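Local coordinates for WZI (Escherichia coli, PDB 2YNK), which is an outer-membrane beta-barrel lectin that binds carbohydrate and takes part in assembly of the group 1 capsule, at residues R39-A44 / V53-I58; N12-L17 / G21-S26; H330-N335 / Y341-H346. One frame throughout, in Å; residues are numbered along the deposited sequence.

Contact 1: R39-A44 / V53-I58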
loop_
_atom_site.group_PDB
_atom_site.type_symbol
_atom_site.label_atom_id
_atom_site.label_comp_id
_atom_site.label_asym_id
_atom_site.label_seq_id
_atom_site.Cartn_x
_atom_site.Cartn_y
_atom_site.Cartn_z
ATOM N N ARG A 39 -2.018 -13.089 16.653
ATOM C CA ARG A 39 -1.376 -14.386 16.740
ATOM C C ARG A 39 0.140 -14.220 16.793
ATOM O O ARG A 39 0.797 -14.735 17.706
ATOM C CB ARG A 39 -1.815 -15.229 15.544
ATOM C CG ARG A 39 -1.197 -16.608 15.421
ATOM C CD ARG A 39 -1.646 -17.272 14.125
ATOM N NE ARG A 39 -0.527 -17.839 13.373
ATOM C CZ ARG A 39 0.417 -17.126 12.753
ATOM N NH1 ARG A 39 0.412 -15.793 12.788
ATOM N NH2 ARG A 39 1.389 -17.755 12.097
ATOM N N ALA A 40 0.698 -13.489 15.833
ATOM C CA ALA A 40 2.135 -13.229 15.831
ATOM C C ALA A 40 2.595 -12.556 17.134
ATOM O O ALA A 40 3.674 -12.863 17.641
ATOM C CB ALA A 40 2.535 -12.399 14.627
ATOM N N LEU A 41 1.774 -11.667 17.686
ATOM C CA LEU A 41 2.115 -10.974 18.934
ATOM C C LEU A 41 2.190 -11.924 20.137
ATOM O O LEU A 41 2.953 -11.686 21.070
ATOM C CB LEU A 41 1.117 -9.848 19.248
ATOM C CG LEU A 41 1.270 -8.489 18.552
ATOM C CD1 LEU A 41 0.258 -7.505 19.124
ATOM C CD2 LEU A 41 2.677 -7.931 18.680
ATOM N N LYS A 42 1.400 -12.991 20.115
ATOM C CA LYS A 42 1.343 -13.918 21.236
ATOM C C LYS A 42 2.561 -14.832 21.304
ATOM O O LYS A 42 2.823 -15.421 22.353
ATOM C CB LYS A 42 0.049 -14.733 21.194
ATOM C CG LYS A 42 -1.157 -13.900 21.592
ATOM C CD LYS A 42 -2.478 -14.551 21.210
ATOM C CE LYS A 42 -3.649 -13.580 21.363
ATOM N NZ LYS A 42 -4.972 -14.258 21.227
ATOM N N LYS A 43 3.299 -14.945 20.198
ATOM C CA LYS A 43 4.533 -15.743 20.160
ATOM C C LYS A 43 5.735 -14.842 19.891
ATOM O O LYS A 43 6.688 -15.231 19.213
ATOM C CB LYS A 43 4.425 -16.870 19.121
ATOM C CG LYS A 43 3.142 -17.693 19.268
ATOM C CD LYS A 43 3.362 -19.203 19.341
ATOM C CE LYS A 43 2.149 -19.906 19.950
ATOM N NZ LYS A 43 2.043 -21.336 19.545
ATOM N N ALA A 44 5.678 -13.638 20.460
ATOM C CA ALA A 44 6.707 -12.624 20.268
ATOM C C ALA A 44 7.870 -12.875 21.222
ATOM O O ALA A 44 7.672 -13.044 22.427
ATOM C CB ALA A 44 6.133 -11.232 20.492
ATOM N N VAL A 53 9.354 -1.623 23.640
ATOM C CA VAL A 53 8.764 -0.340 23.252
ATOM C C VAL A 53 7.969 -0.452 21.943
ATOM O O VAL A 53 6.809 -0.051 21.875
ATOM C CB VAL A 53 9.853 0.747 23.083
ATOM C CG1 VAL A 53 9.283 1.997 22.425
ATOM C CG2 VAL A 53 10.484 1.086 24.424
ATOM N N VAL A 54 8.587 -1.009 20.909
ATOM C CA VAL A 54 7.885 -1.191 19.647
ATOM C C VAL A 54 6.676 -2.105 19.844
ATOM O O VAL A 54 5.573 -1.737 19.471
ATOM C CB VAL A 54 8.804 -1.723 18.524
ATOM C CG1 VAL A 54 7.994 -1.986 17.264
ATOM C CG2 VAL A 54 9.928 -0.735 18.230
ATOM N N LEU A 55 6.880 -3.278 20.441
ATOM C CA LEU A 55 5.779 -4.213 20.725
ATOM C C LEU A 55 4.541 -3.555 21.337
ATOM O O LEU A 55 3.417 -3.794 20.895
ATOM C CB LEU A 55 6.240 -5.333 21.678
ATOM C CG LEU A 55 6.849 -6.589 21.050
ATOM C CD1 LEU A 55 7.053 -7.658 22.114
ATOM C CD2 LEU A 55 5.987 -7.124 19.914
ATOM N N ALA A 56 4.746 -2.741 22.364
ATOM C CA ALA A 56 3.626 -2.149 23.094
ATOM C C ALA A 56 2.837 -1.209 22.190
ATOM O O ALA A 56 1.638 -0.995 22.388
ATOM C CB ALA A 56 4.126 -1.410 24.333
ATOM N N ARG A 57 3.530 -0.667 21.191
ATOM C CA ARG A 57 2.954 0.287 20.240
ATOM C C ARG A 57 1.934 -0.371 19.318
ATOM O O ARG A 57 0.940 0.252 18.964
ATOM C CB ARG A 57 4.073 0.961 19.429
ATOM C CG ARG A 57 4.053 2.484 19.481
ATOM C CD ARG A 57 5.446 3.072 19.656
ATOM N NE ARG A 57 6.356 2.689 18.576
ATOM C CZ ARG A 57 7.665 2.956 18.556
ATOM N NH1 ARG A 57 8.249 3.619 19.553
ATOM N NH2 ARG A 57 8.401 2.561 17.517
ATOM N N ILE A 58 2.152 -1.631 18.953
ATOM C CA ILE A 58 1.239 -2.322 18.022
ATOM C C ILE A 58 -0.237 -2.252 18.428
ATOM O O ILE A 58 -1.066 -1.781 17.657
ATOM C CB ILE A 58 1.624 -3.795 17.801
ATOM C CG1 ILE A 58 3.064 -3.921 17.265
ATOM C CG2 ILE A 58 0.635 -4.475 16.860
ATOM C CD1 ILE A 58 3.445 -2.985 16.141
#
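L41 meets L55 and I58 with its two methyl groups, one for each partner. L41 CD2 touches L55 CD2 at 3.6 Å, and the two leucine side chains run past each other in opposite directions. L41 CD1 turns instead to the branch methyl of the isoleucine, I58 CG2, at 3.8 Å. The CB of A44, just past the end of helix 34-42, adds a third touch, 4.0 Å from L55 CD1. L55 thus packs against both L41 and A44. No hydrogen bond crosses the contact; it is wholly apolar.

The torsions explain which branch of I58 is used. Its CG1 arm sits beside the backbone N (chi1 -58°), and the end of that arm leads away from helix 34-42. CG2 is left to face L41. On helix 49-65, R57 NE also forms a salt bridge with D13 OD2 of helix 8-19.

The contact joins the end of helix 34-42 to helix 49-65 at L55 and I58. Helix 8-19 packs against the same region: L17 touches V54 and L55, and L14 touches I58. I23 touches A44, and P46 touches L55. The result is hydrophobic packing among three N-terminal helices, ahead of the first barrel strand, 69-76.

Contact 2: N12-L17 / G21-S26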
loop_
_atom_site.group_PDB
_atom_site.type_symbol
_atom_site.label_atom_id
_atom_site.label_comp_id
_atom_site.label_asym_id
_atom_site.label_seq_id
_atom_site.Cartn_x
_atom_site.Cartn_y
_atom_site.Cartn_z
ATOM N N ASN A 12 5.514 0.123 9.547
ATOM C CA ASN A 12 6.939 0.270 9.825
ATOM C C ASN A 12 7.312 -0.394 11.178
ATOM O O ASN A 12 8.359 -1.031 11.303
ATOM C CB ASN A 12 7.351 1.747 9.796
ATOM C CG ASN A 12 7.144 2.393 8.426
ATOM O OD1 ASN A 12 6.412 3.376 8.300
ATOM N ND2 ASN A 12 7.781 1.842 7.396
ATOM N N ASP A 13 6.429 -0.252 12.166
ATOM C CA ASP A 13 6.584 -0.900 13.456
ATOM C C ASP A 13 6.523 -2.439 13.342
ATOM O O ASP A 13 7.347 -3.141 13.930
ATOM C CB ASP A 13 5.538 -0.364 14.452
ATOM C CG ASP A 13 5.957 0.963 15.094
ATOM O OD1 ASP A 13 6.877 1.617 14.567
ATOM O OD2 ASP A 13 5.381 1.359 16.132
ATOM N N LEU A 14 5.565 -2.958 12.581
ATOM C CA LEU A 14 5.489 -4.400 12.343
ATOM C C LEU A 14 6.711 -4.886 11.574
ATOM O O LEU A 14 7.271 -5.934 11.895
ATOM C CB LEU A 14 4.223 -4.770 11.559
ATOM C CG LEU A 14 2.873 -4.684 12.275
ATOM C CD1 LEU A 14 1.774 -5.195 11.355
ATOM C CD2 LEU A 14 2.896 -5.473 13.575
ATOM N N ALA A 15 7.118 -4.128 10.557
ATOM C CA ALA A 15 8.249 -4.515 9.708
ATOM C C ALA A 15 9.553 -4.538 10.500
ATOM O O ALA A 15 10.437 -5.357 10.244
ATOM C CB ALA A 15 8.368 -3.571 8.516
ATOM N N TRP A 16 9.664 -3.623 11.453
ATOM C CA TRP A 16 10.815 -3.558 12.341
ATOM C C TRP A 16 10.876 -4.832 13.149
ATOM O O TRP A 16 11.892 -5.520 13.171
ATOM C CB TRP A 16 10.683 -2.323 13.235
ATOM C CG TRP A 16 11.894 -1.953 14.062
ATOM C CD1 TRP A 16 12.900 -1.052 13.737
ATOM C CD2 TRP A 16 12.230 -2.420 15.415
ATOM N NE1 TRP A 16 13.818 -0.957 14.754
ATOM C CE2 TRP A 16 13.469 -1.742 15.790
ATOM C CE3 TRP A 16 11.649 -3.301 16.313
ATOM C CZ2 TRP A 16 14.087 -1.962 17.015
ATOM C CZ3 TRP A 16 12.275 -3.509 17.549
ATOM C CH2 TRP A 16 13.466 -2.859 17.887
ATOM N N LEU A 17 9.762 -5.172 13.787
ATOM C CA LEU A 17 9.682 -6.359 14.627
ATOM C C LEU A 17 9.921 -7.647 13.831
ATOM O O LEU A 17 10.572 -8.579 14.319
ATOM C CB LEU A 17 8.320 -6.404 15.332
ATOM C CG LEU A 17 8.120 -5.328 16.405
ATOM C CD1 LEU A 17 6.647 -5.026 16.603
ATOM C CD2 LEU A 17 8.768 -5.754 17.719
ATOM N N GLY A 21 13.248 -10.544 13.707
ATOM C CA GLY A 21 12.899 -11.868 14.210
ATOM C C GLY A 21 12.084 -11.914 15.498
ATOM O O GLY A 21 11.822 -12.995 16.016
ATOM N N VAL A 22 11.672 -10.764 16.016
ATOM C CA VAL A 22 10.850 -10.718 17.222
ATOM C C VAL A 22 9.434 -11.235 16.989
ATOM O O VAL A 22 8.792 -11.699 17.924
ATOM C CB VAL A 22 10.737 -9.290 17.758
ATOM C CG1 VAL A 22 9.857 -9.255 19.000
ATOM C CG2 VAL A 22 12.119 -8.718 18.032
ATOM N N ILE A 23 8.930 -11.088 15.758
ATOM C CA ILE A 23 7.677 -11.728 15.321
ATOM C C ILE A 23 7.818 -12.262 13.891
ATOM O O ILE A 23 8.793 -11.955 13.199
ATOM C CB ILE A 23 6.450 -10.791 15.417
ATOM C CG1 ILE A 23 6.668 -9.494 14.641
ATOM C CG2 ILE A 23 6.130 -10.471 16.866
ATOM C CD1 ILE A 23 5.565 -8.469 14.849
ATOM N N HIS A 24 6.867 -13.097 13.474
ATOM C CA HIS A 24 6.819 -13.601 12.106
ATOM C C HIS A 24 5.486 -13.242 11.528
ATOM O O HIS A 24 4.455 -13.663 12.046
ATOM C CB HIS A 24 7.064 -15.097 12.075
ATOM C CG HIS A 24 8.367 -15.498 12.728
ATOM N ND1 HIS A 24 9.566 -15.083 12.265
ATOM C CD2 HIS A 24 8.629 -16.277 13.860
ATOM C CE1 HIS A 24 10.544 -15.576 13.050
ATOM N NE2 HIS A 24 9.969 -16.306 14.026
ATOM N N LEU A 25 5.490 -12.437 10.466
ATOM C CA LEU A 25 4.263 -11.846 9.975
ATOM C C LEU A 25 4.439 -11.232 8.600
ATOM O O LEU A 25 5.268 -10.339 8.416
ATOM C CB LEU A 25 3.832 -10.744 10.935
ATOM C CG LEU A 25 2.519 -10.051 10.617
ATOM C CD1 LEU A 25 1.403 -11.068 10.739
ATOM C CD2 LEU A 25 2.298 -8.880 11.560
ATOM N N SER A 26 3.647 -11.680 7.636
ATOM C CA SER A 26 3.707 -11.092 6.307
ATOM C C SER A 26 3.124 -9.674 6.298
ATOM O O SER A 26 2.047 -9.420 6.854
ATOM C CB SER A 26 2.955 -11.946 5.304
ATOM O OG SER A 26 3.164 -11.439 4.002
#
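L17 joins the end of helix 8-19 to the chain that follows, through both its backbone and its side chain. The polar part centres on one atom. L17 O accepts weak hydrogen bonds from two successive amides, V22 N at 3.0 Å and I23 N at 3.3 Å. The first is strongly bent, with an N-H...O angle of 126°. The second is straighter, at 157°, but longer. Two donors therefore share a carbonyl near the end of the helix.

The apolar part falls into two groups. Around L17, the CB lies 3.5 Å from I23 CD1, and L17 CD2 reaches V22 CG1 at 3.9 Å. The I23 side chain starts off to one side of the helix, but its end returns to L17. Its CG1 stands between the backbone N and the carbonyl carbon (chi1 55°), and the extended CD1 then lies against the leucine. One turn earlier, L14 CD1 meets L25 CD2 at 3.7 Å. L14 CD2 also approaches I23 CD1, at 4.2 Å.

The outer partners continue this packing. I37 and I58, from the next two helices, touch L14, while A44 touches I23. W16 NE1 donates a hydrogen bond to H316 O of strand 306-317, and the W16 side chain touches A322 and N324 of strand 322-331.

I23 and L25 pack the following loop onto helix 8-19. G21, with its positive phi, is the first residue to leave helical geometry. V22 N to L17 O is the 6-to-1 bond of a Schellman motif; the I23 bond is additional. L17 against V22 is the hydrophobic contact that typically accompanies this C-cap.

Contact 3: H330-N335 / Y341-H346; sequences HDTRTN and YSYTHH
An Asx turn ends barrel strand 322-331, and the loop beyond it folds back to meet the chain just after this turn. Across the contact, S342 OG lies 2.9 Å from T332 O and 3.4 Å from T334 OG1. Both hydrogen bonds are weak. The serine hydroxyl sits beside its backbone N (chi1 -77°), which directs it at the opposite segment. T334 OG1 also lies at the edge of the Y341 ring, in its plane, 3.7 Å from CD2. The far end of that ring, Y341 OH, is bonded to D297.

T332 CG2 comes only loosely near the phenol oxygen of Y343. This OH is hydrogen-bonded to L160 O and D361 N, while T332 OG1 bonds to G367 N and G364 O. M307 of strand 306-317 packs on T332, S342 and Y343.

D331 shapes the first segment. Its OD1 accepts from R333 N at 3.0 Å, closing the Asx turn. Its OD2 forms a salt bridge with R333, taking NH2 at 2.8 Å through the syn lone pair, and NE at 3.2 Å. The guanidinium group approaches side-on, with OD2 close to its plane. One carboxylate thus holds both the backbone and the side chain of R333.

On the other segment, Y341 to T344 form a type II beta turn. The whole is a long connection between neighbouring antiparallel strands, 322-331 and 368-377, of a closed outer-membrane beta-barrel.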
loop_
_atom_site.group_PDB
_atom_site.type_symbol
_atom_site.label_atom_id
_atom_site.label_comp_id
_atom_site.label_asym_id
_atom_site.label_seq_id
_atom_site.Cartn_x
_atom_site.Cartn_y
_atom_site.Cartn_z
ATOM N N HIS A 330 12.737 1.411 -8.740
ATOM C CA HIS A 330 11.621 0.986 -9.593
ATOM C C HIS A 330 11.927 1.229 -11.040
ATOM O O HIS A 330 12.630 2.173 -11.379
ATOM C CB HIS A 330 10.364 1.783 -9.275
ATOM C CG HIS A 330 9.790 1.541 -7.902
ATOM N ND1 HIS A 330 8.545 1.908 -7.584
ATOM C CD2 HIS A 330 10.325 0.942 -6.759
ATOM C CE1 HIS A 330 8.293 1.582 -6.307
ATOM N NE2 HIS A 330 9.384 0.991 -5.806
ATOM N N ASP A 331 11.375 0.395 -11.915
ATOM C CA ASP A 331 11.392 0.666 -13.354
ATOM C C ASP A 331 10.074 0.220 -13.978
ATOM O O ASP A 331 9.810 -0.976 -14.107
ATOM C CB ASP A 331 12.578 -0.031 -14.033
ATOM C CG ASP A 331 12.757 0.397 -15.490
ATOM O OD1 ASP A 331 11.790 0.250 -16.266
ATOM O OD2 ASP A 331 13.860 0.868 -15.864
ATOM N N THR A 332 9.248 1.188 -14.366
ATOM C CA THR A 332 7.938 0.893 -14.945
ATOM C C THR A 332 7.906 1.085 -16.468
ATOM O O THR A 332 6.838 1.247 -17.065
ATOM C CB THR A 332 6.828 1.704 -14.254
ATOM O OG1 THR A 332 7.073 3.103 -14.434
ATOM C CG2 THR A 332 6.789 1.365 -12.765
ATOM N N ARG A 333 9.073 1.049 -17.096
ATOM C CA ARG A 333 9.138 0.849 -18.538
ATOM C C ARG A 333 8.905 -0.631 -18.839
ATOM O O ARG A 333 8.797 -1.449 -17.922
ATOM C CB ARG A 333 10.500 1.282 -19.085
ATOM C CG ARG A 333 10.809 2.758 -18.887
ATOM C CD ARG A 333 12.207 3.103 -19.365
ATOM N NE ARG A 333 13.224 2.581 -18.458
ATOM C CZ ARG A 333 14.532 2.650 -18.682
ATOM N NH1 ARG A 333 15.006 3.223 -19.786
ATOM N NH2 ARG A 333 15.373 2.140 -17.793
ATOM N N THR A 334 8.825 -0.973 -20.121
ATOM C CA THR A 334 8.756 -2.371 -20.529
ATOM C C THR A 334 10.164 -2.895 -20.806
ATOM O O THR A 334 10.854 -2.424 -21.724
ATOM C CB THR A 334 7.842 -2.562 -21.741
ATOM O OG1 THR A 334 6.480 -2.526 -21.298
ATOM C CG2 THR A 334 8.114 -3.902 -22.415
ATOM N N ASN A 335 10.578 -3.863 -19.989
ATOM C CA ASN A 335 11.932 -4.395 -20.016
ATOM C C ASN A 335 12.993 -3.299 -19.969
ATOM O O ASN A 335 13.985 -3.360 -20.683
ATOM C CB ASN A 335 12.135 -5.276 -21.249
ATOM C CG ASN A 335 11.134 -6.410 -21.326
ATOM O OD1 ASN A 335 10.739 -6.980 -20.305
ATOM N ND2 ASN A 335 10.730 -6.754 -22.544
ATOM N N TYR A 341 3.875 1.461 -23.392
ATOM C CA TYR A 341 3.129 0.200 -23.255
ATOM C C TYR A 341 2.756 -0.146 -21.802
ATOM O O TYR A 341 1.751 -0.812 -21.563
ATOM C CB TYR A 341 3.922 -0.947 -23.877
ATOM C CG TYR A 341 3.147 -2.239 -24.023
ATOM C CD1 TYR A 341 2.131 -2.361 -24.966
ATOM C CD2 TYR A 341 3.436 -3.345 -23.216
ATOM C CE1 TYR A 341 1.421 -3.540 -25.103
ATOM C CE2 TYR A 341 2.734 -4.533 -23.351
ATOM C CZ TYR A 341 1.729 -4.625 -24.298
ATOM O OH TYR A 341 1.031 -5.802 -24.435
ATOM N N SER A 342 3.551 0.295 -20.831
ATOM C CA SER A 342 3.225 0.012 -19.429
ATOM C C SER A 342 1.989 0.797 -18.998
ATOM O O SER A 342 1.875 1.994 -19.263
ATOM C CB SER A 342 4.407 0.306 -18.508
ATOM O OG SER A 342 5.375 -0.721 -18.597
ATOM N N TYR A 343 1.059 0.098 -18.355
ATOM C CA TYR A 343 -0.186 0.690 -17.875
ATOM C C TYR A 343 -1.044 1.303 -18.999
ATOM O O TYR A 343 -1.911 2.133 -18.756
ATOM C CB TYR A 343 0.104 1.708 -16.764
ATOM C CG TYR A 343 0.835 1.161 -15.544
ATOM C CD1 TYR A 343 0.725 -0.176 -15.160
ATOM C CD2 TYR A 343 1.600 2.003 -14.748
ATOM C CE1 TYR A 343 1.374 -0.650 -14.031
ATOM C CE2 TYR A 343 2.252 1.537 -13.618
ATOM C CZ TYR A 343 2.137 0.212 -13.261
ATOM O OH TYR A 343 2.783 -0.249 -12.130
ATOM N N THR A 344 -0.807 0.826 -20.214
ATOM C CA THR A 344 -1.537 1.203 -21.422
ATOM C C THR A 344 -2.443 0.049 -21.781
ATOM O O THR A 344 -2.146 -1.094 -21.436
ATOM C CB THR A 344 -0.541 1.395 -22.584
ATOM O OG1 THR A 344 0.052 2.689 -22.477
ATOM C CG2 THR A 344 -1.190 1.224 -23.946
ATOM N N HIS A 345 -3.547 0.337 -22.460
ATOM C CA HIS A 345 -4.308 -0.709 -23.134
ATOM C C HIS A 345 -5.072 -0.186 -24.340
ATOM O O HIS A 345 -5.369 1.007 -24.427
ATOM C CB HIS A 345 -5.231 -1.425 -22.163
ATOM C CG HIS A 345 -5.648 -2.781 -22.638
ATOM N ND1 HIS A 345 -6.913 -3.072 -22.958
ATOM C CD2 HIS A 345 -4.904 -3.926 -22.883
ATOM C CE1 HIS A 345 -6.989 -4.346 -23.379
ATOM N NE2 HIS A 345 -5.757 -4.872 -23.332
ATOM N N HIS A 346 -5.402 -1.084 -25.271
ATOM C CA HIS A 346 -6.033 -0.702 -26.543
ATOM C C HIS A 346 -7.538 -0.792 -26.516
ATOM O O HIS A 346 -8.204 -0.141 -27.326
ATOM C CB HIS A 346 -5.462 -1.521 -27.705
ATOM C CG HIS A 346 -5.653 -3.019 -27.560
ATOM N ND1 HIS A 346 -5.059 -3.738 -26.583
ATOM C CD2 HIS A 346 -6.388 -3.924 -28.318
ATOM C CE1 HIS A 346 -5.404 -5.031 -26.703
ATOM N NE2 HIS A 346 -6.215 -5.147 -27.765
#

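Contacts 2, 1 and 3 follow in that order along the chain, each closing before the next opens. Contacts 1 and 2 are neighbours in the N-terminal helical region, with centres 9 Å apart. Helices 8-19 and 49-65 touch directly, and A40 of helix 34-42 packs on I23 and H24 in the loop after helix 8-19, so the three helices form one packed unit. Contact 3 lies on the opposite side of the chain's centre, beyond strand 322-331. Its centre is 40 Å from that of contact 1 and 32 Å from that of contact 2, and it touches neither. The first pair joins helices that precede the barrel strands in the sequence; contact 3 lies at the end of a barrel strand and in the connection that follows it.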